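Local coordinates for putative type VI secretion protein (PDB 6SK0) that forms the trimeric spike at the tip of the type VI secretion system, carries a phospholipase effector and probably punctures target membranes, at residues A601-G606 with A674-S679; I608-R613 with G647-G652; E579-L584 with L618-A623; K558-S563 with P624-H629. One frame throughout, in Å; residues are numbered along the deposited sequence.

Contact 1 (A601-G606 with A674-S679)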
loop_
_atom_site.group_PDB
_atom_site.type_symbol
_atom_site.label_atom_id
_atom_site.label_comp_id
_atom_site.label_asym_id
_atom_site.label_seq_id
_atom_site.Cartn_x
_atom_site.Cartn_y
_atom_site.Cartn_z
ATOM N N ALA A 601 -12.341 7.967 19.730
ATOM C CA ALA A 601 -11.918 6.764 20.425
ATOM C C ALA A 601 -10.550 6.901 21.074
ATOM O O ALA A 601 -10.031 5.914 21.596
ATOM C CB ALA A 601 -11.917 5.574 19.465
ATOM N N ASN A 602 -9.962 8.096 21.050
ATOM C CA ASN A 602 -8.620 8.347 21.574
ATOM C C ASN A 602 -7.562 7.529 20.849
ATOM O O ASN A 602 -6.540 7.166 21.429
ATOM C CB ASN A 602 -8.540 8.095 23.081
ATOM C CG ASN A 602 -9.615 8.817 23.840
ATOM O OD1 ASN A 602 -9.655 10.044 23.861
ATOM N ND2 ASN A 602 -10.509 8.061 24.460
ATOM N N ALA A 603 -7.796 7.232 19.581
ATOM C CA ALA A 603 -6.757 6.670 18.742
ATOM C C ALA A 603 -5.882 7.791 18.196
ATOM O O ALA A 603 -6.247 8.965 18.220
ATOM C CB ALA A 603 -7.362 5.859 17.597
ATOM N N THR A 604 -4.706 7.416 17.715
ATOM C CA THR A 604 -3.845 8.369 17.031
ATOM C C THR A 604 -4.473 8.745 15.696
ATOM O O THR A 604 -4.764 7.875 14.872
ATOM C CB THR A 604 -2.455 7.780 16.835
ATOM O OG1 THR A 604 -1.847 7.570 18.113
ATOM C CG2 THR A 604 -1.583 8.706 16.006
ATOM N N GLN A 605 -4.693 10.036 15.491
ATOM C CA GLN A 605 -5.334 10.508 14.277
ATOM C C GLN A 605 -4.397 10.361 13.082
ATOM O O GLN A 605 -3.174 10.431 13.202
ATOM C CB GLN A 605 -5.752 11.966 14.435
ATOM C CG GLN A 605 -6.862 12.412 13.516
ATOM C CD GLN A 605 -7.459 13.730 13.953
ATOM O OE1 GLN A 605 -6.938 14.385 14.854
ATOM N NE2 GLN A 605 -8.556 14.124 13.325
ATOM N N GLY A 606 -4.992 10.152 11.917
ATOM C CA GLY A 606 -4.224 10.138 10.698
ATOM C C GLY A 606 -3.822 11.531 10.250
ATOM O O GLY A 606 -4.212 12.540 10.833
ATOM N N ALA A 674 3.585 6.571 16.748
ATOM C CA ALA A 674 2.642 5.641 17.336
ATOM C C ALA A 674 2.206 4.589 16.327
ATOM O O ALA A 674 2.288 4.785 15.115
ATOM C CB ALA A 674 1.416 6.378 17.875
ATOM N N VAL A 675 1.757 3.461 16.847
ATOM C CA VAL A 675 1.004 2.480 16.089
ATOM C C VAL A 675 -0.402 2.479 16.658
ATOM O O VAL A 675 -0.594 2.259 17.858
ATOM C CB VAL A 675 1.639 1.087 16.160
ATOM C CG1 VAL A 675 0.723 0.055 15.542
ATOM C CG2 VAL A 675 2.997 1.091 15.488
ATOM N N SER A 676 -1.381 2.745 15.810
ATOM C CA SER A 676 -2.758 2.899 16.245
ATOM C C SER A 676 -3.656 2.071 15.343
ATOM O O SER A 676 -3.743 2.332 14.142
ATOM C CB SER A 676 -3.167 4.372 16.226
ATOM O OG SER A 676 -4.496 4.540 16.649
ATOM N N LEU A 677 -4.306 1.070 15.918
ATOM C CA LEU A 677 -5.284 0.256 15.218
ATOM C C LEU A 677 -6.634 0.473 15.872
ATOM O O LEU A 677 -6.822 0.131 17.044
ATOM C CB LEU A 677 -4.908 -1.224 15.243
ATOM C CG LEU A 677 -3.484 -1.612 14.861
ATOM C CD1 LEU A 677 -3.348 -3.117 14.878
ATOM C CD2 LEU A 677 -3.119 -1.061 13.502
ATOM N N LEU A 678 -7.565 1.043 15.124
ATOM C CA LEU A 678 -8.912 1.287 15.607
ATOM C C LEU A 678 -9.901 0.527 14.740
ATOM O O LEU A 678 -10.001 0.774 13.536
ATOM C CB LEU A 678 -9.239 2.777 15.619
ATOM C CG LEU A 678 -10.698 3.093 15.939
ATOM C CD1 LEU A 678 -11.104 2.576 17.316
ATOM C CD2 LEU A 678 -10.938 4.572 15.825
ATOM N N SER A 679 -10.616 -0.395 15.354
ATOM C CA SER A 679 -11.773 -1.024 14.749
ATOM C C SER A 679 -13.014 -0.321 15.274
ATOM O O SER A 679 -13.129 -0.077 16.477
ATOM C CB SER A 679 -11.806 -2.515 15.071
ATOM O OG SER A 679 -13.066 -3.069 14.782
#
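The one hydrogen bond between A601-G606 and A674-S679 runs from the amide N of T604 to OG of S676, 3.1 Å long and bent to 138° at the hydrogen. S676 offers its oxygen because OG stands anti to its own backbone N (chi1 -180°), which carries the hydroxyl across to the facing chain. The same OG lies 3.3 Å from CB of A603, so this methyl sits beside the polar group. T604 leans against the strand with its CB 3.5 Å from CB of S676, while T604 OG1, anti to the carbonyl carbon, passes 3.5 Å from CB of A674 and is hydrogen-bonded to OE1 of Q685 of the second subunit.

At the other end the contact is apolar. The two methyls of L678 straddle CB of A601, with CD1 at 3.8 Å, and CB of A603 rests 4.1 Å from CB of L678. Alternation explains the pattern: S676 and L678 point toward the loop, whereas V675 and L677 point away, as in a regular strand; A674 also points toward the loop. In this spike, strand 675-679 pairs in parallel with strands of both other subunits, so the loop packs on the outside of an intertwined three-chain beta-prism.

A601 and A603 are placed by the end of helix 578-600. N602, with positive phi (61°), is the C-prime residue of a Schellman motif, in which the amide of A603 bonds to the carbonyl of A598 and that of N602 to the carbonyl of T599. Farther out, A601 O accepts from NE2 of Q698 in the third subunit.

Contact 2 (I608-R613 with G647-G652)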
loop_
_atom_site.group_PDB
_atom_site.type_symbol
_atom_site.label_atom_id
_atom_site.label_comp_id
_atom_site.label_asym_id
_atom_site.label_seq_id
_atom_site.Cartn_x
_atom_site.Cartn_y
_atom_site.Cartn_z
ATOM N N ILE A 608 -4.541 14.001 7.938
ATOM C CA ILE A 608 -5.514 14.477 6.966
ATOM C C ILE A 608 -4.932 15.605 6.130
ATOM O O ILE A 608 -5.255 15.730 4.949
ATOM C CB ILE A 608 -6.813 14.906 7.670
ATOM C CG1 ILE A 608 -7.525 13.688 8.257
ATOM C CG2 ILE A 608 -7.734 15.638 6.717
ATOM C CD1 ILE A 608 -7.772 12.587 7.258
ATOM N N SER A 609 -4.049 16.413 6.710
ATOM C CA SER A 609 -3.574 17.622 6.046
ATOM C C SER A 609 -2.912 17.311 4.708
ATOM O O SER A 609 -3.241 17.918 3.685
ATOM C CB SER A 609 -2.608 18.363 6.964
ATOM O OG SER A 609 -1.916 19.368 6.263
ATOM N N CYS A 610 -1.968 16.374 4.700
ATOM C CA CYS A 610 -1.259 16.068 3.466
ATOM C C CYS A 610 -2.166 15.402 2.442
ATOM O O CYS A 610 -1.979 15.598 1.247
ATOM C CB CYS A 610 -0.038 15.200 3.761
ATOM S SG CYS A 610 -0.398 13.458 3.876
ATOM N N GLN A 611 -3.176 14.655 2.883
ATOM C CA GLN A 611 -4.108 14.052 1.935
ATOM C C GLN A 611 -5.052 15.092 1.338
ATOM O O GLN A 611 -5.391 15.021 0.156
ATOM C CB GLN A 611 -4.887 12.926 2.611
ATOM C CG GLN A 611 -4.030 11.725 2.992
ATOM C CD GLN A 611 -3.317 11.096 1.807
ATOM O OE1 GLN A 611 -3.844 11.054 0.703
ATOM N NE2 GLN A 611 -2.114 10.602 2.037
ATOM N N GLN A 612 -5.482 16.064 2.138
ATOM C CA GLN A 612 -6.268 17.173 1.612
ATOM C C GLN A 612 -5.454 17.990 0.619
ATOM O O GLN A 612 -5.948 18.375 -0.449
ATOM C CB GLN A 612 -6.755 18.045 2.769
ATOM C CG GLN A 612 -7.715 19.127 2.380
ATOM C CD GLN A 612 -9.147 18.715 2.579
ATOM O OE1 GLN A 612 -9.470 17.958 3.489
ATOM N NE2 GLN A 612 -10.017 19.206 1.721
ATOM N N ARG A 613 -4.191 18.241 0.948
ATOM C CA ARG A 613 -3.297 18.913 0.018
ATOM C C ARG A 613 -3.098 18.089 -1.248
ATOM O O ARG A 613 -3.011 18.642 -2.345
ATOM C CB ARG A 613 -1.967 19.187 0.707
ATOM C CG ARG A 613 -1.002 20.039 -0.065
ATOM C CD ARG A 613 0.028 20.656 0.869
ATOM N NE ARG A 613 0.665 19.668 1.739
ATOM C CZ ARG A 613 0.360 19.486 3.021
ATOM N NH1 ARG A 613 -0.586 20.215 3.591
ATOM N NH2 ARG A 613 0.993 18.565 3.730
ATOM N N GLY A 647 8.377 10.624 0.710
ATOM C CA GLY A 647 9.587 11.031 1.399
ATOM C C GLY A 647 9.329 11.933 2.588
ATOM O O GLY A 647 9.965 11.789 3.632
ATOM N N SER A 648 8.401 12.869 2.452
ATOM C CA SER A 648 8.158 13.861 3.482
ATOM C C SER A 648 6.742 13.849 4.019
ATOM O O SER A 648 6.481 14.493 5.035
ATOM C CB SER A 648 8.463 15.269 2.956
ATOM O OG SER A 648 9.801 15.367 2.528
ATOM N N GLU A 649 5.830 13.145 3.375
ATOM C CA GLU A 649 4.428 13.227 3.730
ATOM C C GLU A 649 3.899 11.833 3.995
ATOM O O GLU A 649 4.669 10.903 4.223
ATOM C CB GLU A 649 3.630 13.925 2.633
ATOM C CG GLU A 649 4.125 15.318 2.361
ATOM C CD GLU A 649 3.056 16.239 1.827
ATOM O OE1 GLU A 649 2.120 15.759 1.160
ATOM O OE2 GLU A 649 3.147 17.453 2.083
ATOM N N SER A 650 2.592 11.688 4.004
ATOM C CA SER A 650 1.989 10.438 4.407
ATOM C C SER A 650 1.622 9.575 3.210
ATOM O O SER A 650 1.398 10.063 2.103
ATOM C CB SER A 650 0.754 10.698 5.263
ATOM O OG SER A 650 1.139 11.121 6.551
ATOM N N VAL A 651 1.583 8.278 3.449
ATOM C CA VAL A 651 0.994 7.324 2.528
ATOM C C VAL A 651 -0.386 6.990 3.062
ATOM O O VAL A 651 -0.526 6.503 4.188
ATOM C CB VAL A 651 1.867 6.068 2.383
ATOM C CG1 VAL A 651 1.157 5.022 1.561
ATOM C CG2 VAL A 651 3.211 6.430 1.772
ATOM N N GLY A 652 -1.409 7.283 2.270
ATOM C CA GLY A 652 -2.782 7.005 2.631
ATOM C C GLY A 652 -3.337 5.882 1.774
ATOM O O GLY A 652 -3.284 5.939 0.548
#
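The guanidinium of R613 turns its edge to the carboxylate of E649, with the two planes turned 76° apart. OE2 of E649 lies only 6° out of the guanidinium plane as seen from NH2, but the donor comes to OE2 from above the carboxylate plane, 54° out of it. The salt bridge from R613 NH2 to E649 OE2 is 2.9 Å long and fairly straight; NE of the same arginine adds a weak bond to that oxygen. On another corner of the guanidinium, NH1 donates to OG of S609, one helical turn back, at 3.1 Å, so partners near its plane hold the group's rotation from two sides.

Three residues before R613, C610 packs the helix against E649 and S650. Its SG takes the crowded position between backbone N and carbonyl carbon, which sets it 3.3 Å from CB of S650 and lets it receive a weak bond from the amide N of S650. CB of C610 rests 3.4 Å from OE1 of E649.

Q611 folds back at chi2 and brings NE2 to 3.4 Å from the amide N of G652; both are donors, so this is a touch and no bond. The amide group is instead gripped by the third subunit, OE1 by R643 and NE2 by the carbonyl of L642.

Helix 608-618 thus lies against the turn before strand 651-655 and its first residues; the strand pairs in parallel with both other subunits. E649 OE2 also forms a salt bridge with R640 of the third subunit. A carboxylate buried between two arginines should stay ionised, and its charge would temper the repulsion between them.

Contact 3 (E579-L584 with L618-A623)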
loop_
_atom_site.group_PDB
_atom_site.type_symbol
_atom_site.label_atom_id
_atom_site.label_comp_id
_atom_site.label_asym_id
_atom_site.label_seq_id
_atom_site.Cartn_x
_atom_site.Cartn_y
_atom_site.Cartn_z
ATOM N N GLU A 579 -14.413 11.261 -12.898
ATOM C CA GLU A 579 -14.506 10.040 -12.110
ATOM C C GLU A 579 -13.311 9.892 -11.177
ATOM O O GLU A 579 -13.463 9.483 -10.020
ATOM C CB GLU A 579 -14.639 8.829 -13.028
ATOM C CG GLU A 579 -14.912 7.522 -12.300
ATOM C CD GLU A 579 -15.894 7.661 -11.141
ATOM O OE1 GLU A 579 -16.996 8.212 -11.342
ATOM O OE2 GLU A 579 -15.565 7.208 -10.029
ATOM N N ALA A 580 -12.116 10.238 -11.653
ATOM C CA ALA A 580 -10.949 10.221 -10.783
ATOM C C ALA A 580 -11.104 11.212 -9.636
ATOM O O ALA A 580 -10.704 10.929 -8.503
ATOM C CB ALA A 580 -9.689 10.520 -11.591
ATOM N N ILE A 581 -11.695 12.373 -9.911
ATOM C CA ILE A 581 -11.909 13.358 -8.861
ATOM C C ILE A 581 -12.931 12.849 -7.855
ATOM O O ILE A 581 -12.781 13.051 -6.648
ATOM C CB ILE A 581 -12.328 14.707 -9.468
ATOM C CG1 ILE A 581 -11.114 15.420 -10.059
ATOM C CG2 ILE A 581 -12.987 15.586 -8.424
ATOM C CD1 ILE A 581 -11.470 16.628 -10.869
ATOM N N ARG A 582 -13.983 12.188 -8.332
ATOM C CA ARG A 582 -14.934 11.570 -7.420
ATOM C C ARG A 582 -14.242 10.558 -6.521
ATOM O O ARG A 582 -14.512 10.504 -5.320
ATOM C CB ARG A 582 -16.065 10.909 -8.199
ATOM C CG ARG A 582 -17.179 11.852 -8.581
ATOM C CD ARG A 582 -18.357 11.112 -9.182
ATOM N NE ARG A 582 -18.055 10.592 -10.511
ATOM C CZ ARG A 582 -18.077 11.320 -11.621
ATOM N NH1 ARG A 582 -18.384 12.608 -11.567
ATOM N NH2 ARG A 582 -17.785 10.762 -12.785
ATOM N N GLN A 583 -13.333 9.763 -7.085
ATOM C CA GLN A 583 -12.584 8.813 -6.270
ATOM C C GLN A 583 -11.726 9.523 -5.232
ATOM O O GLN A 583 -11.689 9.115 -4.067
ATOM C CB GLN A 583 -11.720 7.917 -7.155
ATOM C CG GLN A 583 -12.502 6.937 -7.997
ATOM C CD GLN A 583 -13.559 6.209 -7.201
ATOM O OE1 GLN A 583 -14.738 6.235 -7.536
ATOM N NE2 GLN A 583 -13.141 5.558 -6.141
ATOM N N LEU A 584 -11.030 10.584 -5.636
ATOM C CA LEU A 584 -10.197 11.325 -4.694
ATOM C C LEU A 584 -11.032 11.911 -3.562
ATOM O O LEU A 584 -10.654 11.821 -2.389
ATOM C CB LEU A 584 -9.430 12.429 -5.415
ATOM C CG LEU A 584 -8.367 12.006 -6.424
ATOM C CD1 LEU A 584 -7.966 13.185 -7.277
ATOM C CD2 LEU A 584 -7.159 11.394 -5.735
ATOM N N LEU A 618 -3.860 17.101 -7.017
ATOM C CA LEU A 618 -4.181 16.163 -8.083
ATOM C C LEU A 618 -5.446 16.546 -8.826
ATOM O O LEU A 618 -5.577 16.215 -10.005
ATOM C CB LEU A 618 -4.324 14.751 -7.524
ATOM C CG LEU A 618 -3.078 14.102 -6.925
ATOM C CD1 LEU A 618 -3.404 12.694 -6.480
ATOM C CD2 LEU A 618 -1.919 14.108 -7.907
ATOM N N THR A 619 -6.385 17.221 -8.168
ATOM C CA THR A 619 -7.580 17.682 -8.856
ATOM C C THR A 619 -7.184 18.636 -9.966
ATOM O O THR A 619 -6.602 19.691 -9.708
ATOM C CB THR A 619 -8.531 18.359 -7.874
ATOM O OG1 THR A 619 -8.946 17.407 -6.893
ATOM C CG2 THR A 619 -9.749 18.886 -8.596
ATOM N N ASP A 620 -7.459 18.237 -11.203
ATOM C CA ASP A 620 -7.044 18.945 -12.408
ATOM C C ASP A 620 -5.533 19.077 -12.520
ATOM O O ASP A 620 -5.050 19.853 -13.344
ATOM C CB ASP A 620 -7.695 20.328 -12.494
ATOM C CG ASP A 620 -9.136 20.308 -12.067
ATOM O OD1 ASP A 620 -9.932 19.585 -12.696
ATOM O OD2 ASP A 620 -9.474 21.001 -11.088
ATOM N N LEU A 621 -4.782 18.332 -11.710
ATOM C CA LEU A 621 -3.325 18.383 -11.687
ATOM C C LEU A 621 -2.823 19.823 -11.632
ATOM O O LEU A 621 -1.992 20.253 -12.429
ATOM C CB LEU A 621 -2.732 17.624 -12.877
ATOM C CG LEU A 621 -2.864 16.102 -12.800
ATOM C CD1 LEU A 621 -2.403 15.417 -14.084
ATOM C CD2 LEU A 621 -2.107 15.548 -11.596
ATOM N N THR A 622 -3.353 20.582 -10.671
ATOM C CA THR A 622 -2.902 21.951 -10.474
ATOM C C THR A 622 -1.477 22.013 -9.954
ATOM O O THR A 622 -0.823 23.048 -10.091
ATOM C CB THR A 622 -3.844 22.691 -9.525
ATOM O OG1 THR A 622 -3.894 22.011 -8.267
ATOM C CG2 THR A 622 -5.235 22.752 -10.115
ATOM N N ALA A 623 -0.986 20.936 -9.362
ATOM C CA ALA A 623 0.410 20.765 -9.026
ATOM C C ALA A 623 0.955 19.548 -9.765
ATOM O O ALA A 623 0.190 18.655 -10.129
ATOM C CB ALA A 623 0.599 20.599 -7.514
#
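I581 and T619 cross at about a right angle, and their methyl tips meet: CD1 of I581 reaches CG2 of T619 at 3.6 Å. Two torsions bring them together. In I581, CG1 is anti to the carbonyl carbon and the chain then runs extended (chi2 170°), so CD1 projects off the helix; in T619, CG2 is anti to the backbone N. Its OG1 is turned to the carbonyl of N615, one turn back in helix 608-618, and that hydrogen bond fixes the rotation that presents the methyl.

A second right-angled crossing lies one turn along the helix. The two methyls of L584 sit against L618 at different depths, CD1 at 4.0 Å from CB of L618 and CD2 at 4.0 Å from CD1 of L618, so one methyl of L584 meets the stem of L618 and the other its CD1 methyl. D620 only grazes the contact, its OD1 lying 3.8 Å from CD1 of I581 in an oblique approach. No hydrogen bond joins the two segments; the touching is mostly between apolar side chains.

The spacing of I581 and L584, three residues apart, places both on one flank of helix 578-600. On another side of that helix, R582 forms a salt bridge to OE1 of E579, side-on through NE (2.7 Å) and NH2, with OE1 close to the guanidinium plane.

T619 is the first residue to leave helical angles, and the amide of L621 turns back to the carbonyl O of L618 at 2.8 Å. V637 and G635 of the second subunit pack on L584 and L618. Such an apolar pairing is typical of a helical hairpin, here joining the start of its first helix to the end of its second.

Contact 4 (K558-S563 with P624-H629)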
loop_
_atom_site.group_PDB
_atom_site.type_symbol
_atom_site.label_atom_id
_atom_site.label_comp_id
_atom_site.label_asym_id
_atom_site.label_seq_id
_atom_site.Cartn_x
_atom_site.Cartn_y
_atom_site.Cartn_z
ATOM N N LYS A 558 4.097 19.354 -15.710
ATOM C CA LYS A 558 2.992 19.848 -14.906
ATOM C C LYS A 558 2.152 18.744 -14.284
ATOM O O LYS A 558 1.249 19.047 -13.505
ATOM C CB LYS A 558 2.097 20.759 -15.743
ATOM C CG LYS A 558 2.666 22.144 -15.878
ATOM C CD LYS A 558 1.790 23.038 -16.710
ATOM C CE LYS A 558 2.419 24.405 -16.853
ATOM N NZ LYS A 558 1.695 25.241 -17.841
ATOM N N GLY A 559 2.419 17.494 -14.593
ATOM C CA GLY A 559 1.685 16.395 -14.002
ATOM C C GLY A 559 1.361 15.326 -15.020
ATOM O O GLY A 559 1.352 15.548 -16.227
ATOM N N ILE A 560 1.082 14.134 -14.513
ATOM C CA ILE A 560 0.787 12.970 -15.327
ATOM C C ILE A 560 -0.602 12.488 -14.953
ATOM O O ILE A 560 -0.870 12.197 -13.782
ATOM C CB ILE A 560 1.824 11.855 -15.126
ATOM C CG1 ILE A 560 3.248 12.399 -15.271
ATOM C CG2 ILE A 560 1.547 10.697 -16.062
ATOM C CD1 ILE A 560 3.808 12.318 -16.638
ATOM N N PHE A 561 -1.475 12.409 -15.934
ATOM C CA PHE A 561 -2.784 11.796 -15.778
ATOM C C PHE A 561 -2.812 10.536 -16.631
ATOM O O PHE A 561 -2.779 10.610 -17.861
ATOM C CB PHE A 561 -3.896 12.760 -16.174
ATOM C CG PHE A 561 -5.269 12.230 -15.920
ATOM C CD1 PHE A 561 -5.524 11.437 -14.819
ATOM C CD2 PHE A 561 -6.307 12.520 -16.780
ATOM C CE1 PHE A 561 -6.784 10.951 -14.578
ATOM C CE2 PHE A 561 -7.574 12.035 -16.545
ATOM C CZ PHE A 561 -7.812 11.252 -15.442
ATOM N N ILE A 562 -2.850 9.385 -15.981
ATOM C CA ILE A 562 -2.986 8.103 -16.655
ATOM C C ILE A 562 -4.337 7.538 -16.270
ATOM O O ILE A 562 -4.613 7.307 -15.088
ATOM C CB ILE A 562 -1.851 7.138 -16.298
ATOM C CG1 ILE A 562 -0.512 7.743 -16.708
ATOM C CG2 ILE A 562 -2.079 5.789 -16.957
ATOM C CD1 ILE A 562 0.666 6.947 -16.280
ATOM N N SER A 563 -5.177 7.321 -17.263
ATOM C CA SER A 563 -6.585 7.102 -17.019
ATOM C C SER A 563 -7.127 6.067 -17.983
ATOM O O SER A 563 -6.885 6.145 -19.188
ATOM C CB SER A 563 -7.353 8.417 -17.154
ATOM O OG SER A 563 -8.725 8.198 -17.360
ATOM N N PRO A 624 2.259 19.490 -10.028
ATOM C CA PRO A 624 2.799 18.351 -10.784
ATOM C C PRO A 624 2.772 17.056 -9.994
ATOM O O PRO A 624 3.796 16.567 -9.513
ATOM C CB PRO A 624 4.233 18.786 -11.102
ATOM C CG PRO A 624 4.535 19.828 -10.112
ATOM C CD PRO A 624 3.265 20.544 -9.851
ATOM N N GLY A 625 1.575 16.505 -9.843
ATOM C CA GLY A 625 1.393 15.197 -9.269
ATOM C C GLY A 625 1.211 14.141 -10.338
ATOM O O GLY A 625 1.384 14.374 -11.534
ATOM N N MET A 626 0.854 12.957 -9.889
ATOM C CA MET A 626 0.555 11.859 -10.783
ATOM C C MET A 626 -0.745 11.230 -10.337
ATOM O O MET A 626 -0.894 10.854 -9.172
ATOM C CB MET A 626 1.674 10.832 -10.797
ATOM C CG MET A 626 1.675 9.968 -12.025
ATOM S SD MET A 626 3.045 8.821 -12.004
ATOM C CE MET A 626 2.316 7.599 -10.954
ATOM N N LEU A 627 -1.684 11.138 -11.255
ATOM C CA LEU A 627 -2.993 10.575 -10.983
ATOM C C LEU A 627 -3.179 9.369 -11.887
ATOM O O LEU A 627 -3.217 9.502 -13.113
ATOM C CB LEU A 627 -4.085 11.615 -11.198
ATOM C CG LEU A 627 -5.512 11.171 -10.908
ATOM C CD1 LEU A 627 -5.633 10.603 -9.506
ATOM C CD2 LEU A 627 -6.440 12.344 -11.103
ATOM N N LEU A 628 -3.265 8.199 -11.280
ATOM C CA LEU A 628 -3.584 6.964 -11.971
ATOM C C LEU A 628 -5.002 6.582 -11.598
ATOM O O LEU A 628 -5.307 6.380 -10.419
ATOM C CB LEU A 628 -2.610 5.852 -11.601
ATOM C CG LEU A 628 -1.124 6.199 -11.596
ATOM C CD1 LEU A 628 -0.325 4.967 -11.254
ATOM C CD2 LEU A 628 -0.695 6.747 -12.927
ATOM N N HIS A 629 -5.869 6.507 -12.591
ATOM C CA HIS A 629 -7.247 6.139 -12.345
ATOM C C HIS A 629 -7.715 5.158 -13.400
ATOM O O HIS A 629 -7.465 5.353 -14.589
ATOM C CB HIS A 629 -8.167 7.352 -12.331
ATOM C CG HIS A 629 -9.603 6.985 -12.200
ATOM N ND1 HIS A 629 -10.460 6.950 -13.273
ATOM C CD2 HIS A 629 -10.319 6.569 -11.132
ATOM C CE1 HIS A 629 -11.651 6.556 -12.867
ATOM N NE2 HIS A 629 -11.594 6.323 -11.572
#
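CD2 of L628 fits against the bent outline of I562, touching CB and CD1 of the isoleucine, each at 3.6 Å. The two side chains lie side by side and point the same way; L628 has CG anti to its carbonyl carbon (chi1 -46°), which swings the methyl toward its neighbour. One pair back on the same face, CG of M626 settles against CB of I560, also at 3.6 Å, before the methionine bends at chi3.

On the opposite face, the ring of F561 lies alongside L627. Its CE1 meets CD2 of L627 at 3.8 Å, the carbonyl O of L627 lies at the ring edge, and CB of S563 covers one face toward the rim. M577 of the same chain packs on both F561 and L627, and L621 on F561.

Beneath these shapes runs a regular parallel pairing, with strand axes 4.8 Å apart and 3° from parallel. I560 bonds through both its N and its O, the N donating to O of G625 and the O accepting from N of L627 at 2.9 Å; I562 repeats this with L627 and H629. The sheet continues into both other subunits, strand 626-629 joining one and strand 559-563 the other, as in the intertwined beta-prism of a VgrG spike.

At the beginning, beside P624, the backbone angles of G559 (phi 139° with extended psi) would jam a CB against the carbonyl O of K558, so glycine is required; CA of P624 approaches that O at 3.2 Å. At the far end, OD1 of D565 holds both S563 OG and H629 ND1, while E579, A580 and Q583 of helix 578-600 pack on H629.

In the fold
The four contacts follow the spike lengthwise: contact 4 and contact 1 lie on opposite sides of the chain's centre, their own centres about 31 Å apart. The chain leaves strand 559-563, runs through helix 578-600, turns at 601-606, returns through helix 608-618 and rejoins its partner as strand 626-629. Contact 3 is nested within the loop closed by contact 4 and touches it, centres about 9 Å apart. Contact 2, nested in that of contact 1, lies between, about 15 Å from contact 3 and 17 Å from contact 1. Contacts 1 and 2 set the hairpin and its turn against the beta-prism, contact 3 closes the hairpin's far end, and contact 4 pairs the strands flanking it.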